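Local coordinates for cell division control protein 45 cdc45 putative (Entamoeba histolytica, PDB 6CC2), which probably serves, as Cdc45 does in other eukaryotes, as a subunit of the Cdc45-MCM-GINS helicase that unwinds DNA at replication forks, at residues A[10-15]-A[191-196]; A[123-128]-A[183-188]. All coordinates share one frame; numbering follows the deposited sequence.

Interaction 1: residues A[10-15]-A[191-196]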
# COMPACT_ATOMS: atom_id res chain seq x y z
N GLU A 10 29.91 -0.41 -10.20
CA GLU A 10 30.24 -1.75 -10.68
C GLU A 10 28.98 -2.52 -11.06
O GLU A 10 28.96 -3.26 -12.05
CB GLU A 10 31.03 -2.50 -9.61
CG GLU A 10 31.44 -3.91 -10.00
CD GLU A 10 32.19 -4.63 -8.89
OE1 GLU A 10 32.61 -3.96 -7.92
OE2 GLU A 10 32.36 -5.86 -8.99
N LEU A 11 27.90 -2.36 -10.29
CA LEU A 11 26.66 -3.06 -10.59
C LEU A 11 26.12 -2.65 -11.95
O LEU A 11 25.79 -3.50 -12.78
CB LEU A 11 25.64 -2.77 -9.48
CG LEU A 11 24.36 -3.62 -9.47
CD1 LEU A 11 23.71 -3.60 -8.08
CD2 LEU A 11 23.37 -3.15 -10.53
N TYR A 12 26.02 -1.34 -12.19
CA TYR A 12 25.41 -0.86 -13.43
C TYR A 12 26.30 -1.12 -14.64
O TYR A 12 25.78 -1.38 -15.73
CB TYR A 12 25.10 0.64 -13.30
CG TYR A 12 23.96 1.09 -14.18
CD1 TYR A 12 24.19 1.49 -15.49
CD2 TYR A 12 22.67 1.10 -13.71
CE1 TYR A 12 23.14 1.88 -16.31
CE2 TYR A 12 21.62 1.49 -14.51
CZ TYR A 12 21.86 1.88 -15.81
OH TYR A 12 20.81 2.28 -16.60
N ASN A 13 27.62 -1.04 -14.48
CA ASN A 13 28.51 -1.44 -15.56
C ASN A 13 28.25 -2.88 -15.98
O ASN A 13 28.32 -3.23 -17.16
CB ASN A 13 29.97 -1.27 -15.14
CG ASN A 13 30.43 0.17 -15.20
OD1 ASN A 13 29.81 1.01 -15.86
ND2 ASN A 13 31.54 0.46 -14.52
N GLY A 14 27.94 -3.74 -15.00
CA GLY A 14 27.61 -5.12 -15.32
C GLY A 14 26.34 -5.22 -16.14
O GLY A 14 26.27 -5.97 -17.12
N LEU A 15 25.32 -4.44 -15.77
CA LEU A 15 24.09 -4.40 -16.56
C LEU A 15 24.38 -3.97 -17.98
O LEU A 15 23.94 -4.60 -18.95
CB LEU A 15 23.09 -3.45 -15.91
CG LEU A 15 22.64 -3.74 -14.49
CD1 LEU A 15 21.70 -2.61 -14.05
CD2 LEU A 15 21.92 -5.08 -14.36
N LYS A 191 21.15 8.90 -8.25
CA LYS A 191 21.94 10.02 -7.77
C LYS A 191 23.42 9.66 -7.75
O LYS A 191 24.26 10.45 -8.20
CB LYS A 191 21.48 10.42 -6.37
CG LYS A 191 20.12 11.10 -6.33
CD LYS A 191 19.71 11.52 -4.91
CE LYS A 191 20.76 12.40 -4.24
NZ LYS A 191 21.16 13.57 -5.08
N LYS A 192 23.75 8.47 -7.24
CA LYS A 192 25.15 8.06 -7.17
C LYS A 192 25.77 7.96 -8.55
O LYS A 192 26.97 8.27 -8.74
CB LYS A 192 25.25 6.72 -6.44
CG LYS A 192 26.67 6.17 -6.32
CD LYS A 192 27.58 7.09 -5.50
CE LYS A 192 28.91 6.42 -5.21
NZ LYS A 192 29.75 7.25 -4.30
N LEU A 193 24.98 7.53 -9.53
CA LEU A 193 25.50 7.32 -10.89
C LEU A 193 25.35 8.54 -11.79
O LEU A 193 25.62 8.44 -13.00
CB LEU A 193 24.79 6.13 -11.53
CG LEU A 193 24.96 4.79 -10.79
CD1 LEU A 193 24.12 3.70 -11.46
CD2 LEU A 193 26.43 4.39 -10.75
N ASN A 194 24.94 9.68 -11.24
CA ASN A 194 24.71 10.92 -11.99
C ASN A 194 23.69 10.71 -13.11
O ASN A 194 23.83 11.21 -14.22
CB ASN A 194 26.02 11.47 -12.54
CG ASN A 194 26.79 12.26 -11.51
OD1 ASN A 194 26.20 12.82 -10.59
ND2 ASN A 194 28.10 12.33 -11.67
N LYS A 195 22.64 9.96 -12.80
CA LYS A 195 21.57 9.68 -13.76
C LYS A 195 20.23 10.22 -13.28
O LYS A 195 19.18 9.82 -13.81
CB LYS A 195 21.47 8.17 -14.01
CG LYS A 195 22.80 7.53 -14.44
CD LYS A 195 22.66 6.01 -14.54
CE LYS A 195 22.29 5.56 -15.93
NZ LYS A 195 23.42 5.75 -16.89
N VAL A 196 20.22 11.08 -12.27
CA VAL A 196 18.96 11.53 -11.71
C VAL A 196 18.26 12.46 -12.69
O VAL A 196 18.88 13.33 -13.33
CB VAL A 196 19.18 12.19 -10.34
CG1 VAL A 196 20.07 13.39 -10.43
CG2 VAL A 196 17.83 12.57 -9.72
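Y12 meets L193 and K195 at different parts of its side chain: the leucine sits at the root, the lysine at the phenol end. The apolar part of the contact is one branch of L193. Its CD1 methyl lies 3.7 Å from Y12 CB and equally close to Y12 CD2, so it fills the angle where the ring joins the helix, approaching the ring obliquely. L193 also rests on F8, one turn before Y12.

The second apolar element is the lysine methylene chain, which runs head-on towards the tyrosine side chain. K195 CD lies over one face of the ring, and K195 CE is 3.7 Å from both Y12 CZ and Y12 OH. Bends at chi3 (92°) and chi4 (71°) fold the chain over the phenol instead of extending it, leaving K195 NZ 3.9 Å from Y12 CE1.

No hydrogen bond joins the two segments directly. The polar ends are instead linked through D49: its OD2 forms a salt bridge with K195 NZ and is hydrogen-bonded to Y12 OH, a shared partner that would restrain both tips. M45 of helix 33-48 touches both side chains, and F46 also packs on the tyrosine.

The lysine's position follows from the helix ending. N194 has positive phi (58°); K195 N bonds back to A190 O, and N194 N bonds to K191 O at 3.2 Å. This contact therefore joins helix 8-20 to the Schellman motif that terminates helix 182-192.

Interaction 2: residues A[123-128]-A[183-188]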
# COMPACT_ATOMS: atom_id res chain seq x y z
N GLY A 123 22.45 -10.11 -4.15
CA GLY A 123 22.78 -8.72 -3.93
C GLY A 123 21.64 -7.95 -3.27
O GLY A 123 20.69 -7.54 -3.95
N LEU A 124 21.73 -7.77 -1.95
CA LEU A 124 20.76 -6.99 -1.20
C LEU A 124 21.13 -5.51 -1.28
O LEU A 124 22.10 -5.08 -0.66
CB LEU A 124 20.72 -7.46 0.25
CG LEU A 124 20.30 -8.88 0.54
CD1 LEU A 124 20.77 -9.31 1.92
CD2 LEU A 124 18.77 -9.00 0.44
N ILE A 125 20.37 -4.75 -2.04
CA ILE A 125 20.73 -3.36 -2.32
C ILE A 125 20.19 -2.45 -1.23
O ILE A 125 19.00 -2.49 -0.89
CB ILE A 125 20.22 -2.93 -3.71
CG1 ILE A 125 20.84 -3.79 -4.78
CG2 ILE A 125 20.53 -1.46 -3.95
CD1 ILE A 125 20.26 -3.54 -6.17
N THR A 126 21.08 -1.63 -0.67
CA THR A 126 20.72 -0.59 0.27
C THR A 126 21.34 0.72 -0.20
O THR A 126 22.30 0.71 -0.99
CB THR A 126 21.21 -0.88 1.69
OG1 THR A 126 22.62 -0.67 1.74
CG2 THR A 126 20.90 -2.32 2.09
N SER A 127 20.81 1.83 0.29
CA SER A 127 21.24 3.15 -0.16
C SER A 127 22.44 3.69 0.60
O SER A 127 22.98 4.74 0.20
CB SER A 127 20.09 4.14 -0.05
OG SER A 127 19.83 4.41 1.32
N ASN A 128 22.88 3.03 1.67
CA ASN A 128 23.98 3.56 2.46
C ASN A 128 25.22 3.78 1.61
O ASN A 128 25.37 3.22 0.52
CB ASN A 128 24.33 2.60 3.60
CG ASN A 128 23.11 1.95 4.21
OD1 ASN A 128 22.19 2.62 4.69
ND2 ASN A 128 23.09 0.62 4.18
N GLY A 183 11.42 2.72 -3.74
CA GLY A 183 11.61 3.82 -4.68
C GLY A 183 12.74 4.75 -4.28
O GLY A 183 13.46 5.27 -5.15
N ARG A 184 12.92 4.97 -2.98
CA ARG A 184 14.01 5.80 -2.51
C ARG A 184 15.37 5.18 -2.84
O ARG A 184 16.32 5.90 -3.18
CB ARG A 184 13.86 6.02 -1.00
CG ARG A 184 15.02 6.65 -0.34
CD ARG A 184 15.21 8.11 -0.75
NE ARG A 184 16.17 8.77 0.12
CZ ARG A 184 15.85 9.43 1.23
NH1 ARG A 184 14.58 9.55 1.60
NH2 ARG A 184 16.80 9.99 1.97
N VAL A 185 15.47 3.85 -2.75
CA VAL A 185 16.72 3.18 -3.10
C VAL A 185 17.01 3.36 -4.58
O VAL A 185 18.16 3.60 -4.97
CB VAL A 185 16.66 1.70 -2.71
CG1 VAL A 185 17.91 0.97 -3.24
CG2 VAL A 185 16.56 1.53 -1.22
N ALA A 186 15.99 3.23 -5.44
CA ALA A 186 16.21 3.44 -6.87
C ALA A 186 16.68 4.87 -7.14
O ALA A 186 17.61 5.08 -7.94
CB ALA A 186 14.94 3.14 -7.65
N LEU A 187 16.08 5.84 -6.46
CA LEU A 187 16.52 7.23 -6.55
C LEU A 187 17.96 7.37 -6.09
O LEU A 187 18.75 8.12 -6.70
CB LEU A 187 15.62 8.14 -5.71
CG LEU A 187 16.04 9.60 -5.62
CD1 LEU A 187 15.96 10.31 -6.98
CD2 LEU A 187 15.14 10.31 -4.58
N ALA A 188 18.34 6.63 -5.04
CA ALA A 188 19.72 6.70 -4.56
C ALA A 188 20.71 6.16 -5.59
O ALA A 188 21.81 6.69 -5.72
CB ALA A 188 19.85 5.93 -3.24
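I125 and V185 make the apolar half of this contact by one methyl each. I125 CG2 lies 3.6 Å from V185 CG1, and the two side chains meet at a slant. The rotamers explain why these branches are used: I125 CG2 stands anti to its own backbone N, and V185 CG1 likewise takes the position opposite the amide (chi1 173°), which carries it off the helix towards the strand end. I106 of strand 102-106 touches both residues, and Y104 adds to the cover of I125, so the pair belongs to a larger apolar layer.

A second packing point lies just beyond the strand, where S127 and A188 meet through their CB atoms at 3.7 Å. The nearest backbone approach is also made by the serine, with S127 CA 5.4 Å from V185 CA. V185 and A188 are three residues apart, so they present neighbouring positions of one helical face; the helix is regular here, with A188 N bonded to R184 O at 2.8 Å.

Polar groups make no hydrogen bond across the segments. S127 turns its hydroxyl between its backbone N and carbonyl carbon (chi1 71°), and OG is hydrogen-bonded to E180 OE1, just ahead of helix 182-192. That bond ties the loop to the approach of the same helix its CB packs on. At the helix start, G183 N is hydrogen-bonded to D34 OD1, and A186 packs on helix 33-48.

Backbone bonds from G123 and I125 to strand 102-106 place the first segment in the six-stranded parallel sheet. The arrangement is a helix packed against the C-terminal end of strand 122-125 and the loop that follows, in a parallel alpha/beta sheet, consistent with the RecJ-like DHH fold of the Cdc45 family.

Overall arrangement
Helix 182-192 links both contacts: its body packs in interaction 2, while the residues just past its C-terminus, L193 and K195, do so in interaction 1. Their centres are 11 Å apart, and they touch directly, L11 CD1 lying 3.9 Å from I125 CD1 and V196 CG2 4.0 Å from L187 CD1. Interaction 2 is nearer the chain's centre, about 19 Å against about 28 Å, and includes two buried residues, I125 and V185; in interaction 1 only Y12 is buried among those that touch. Small side chains meet by methyl and CB contacts beside the sheet, with one serine hydroxyl bound to E180, whereas farther out a ring and a lysine chain pack together and share D49.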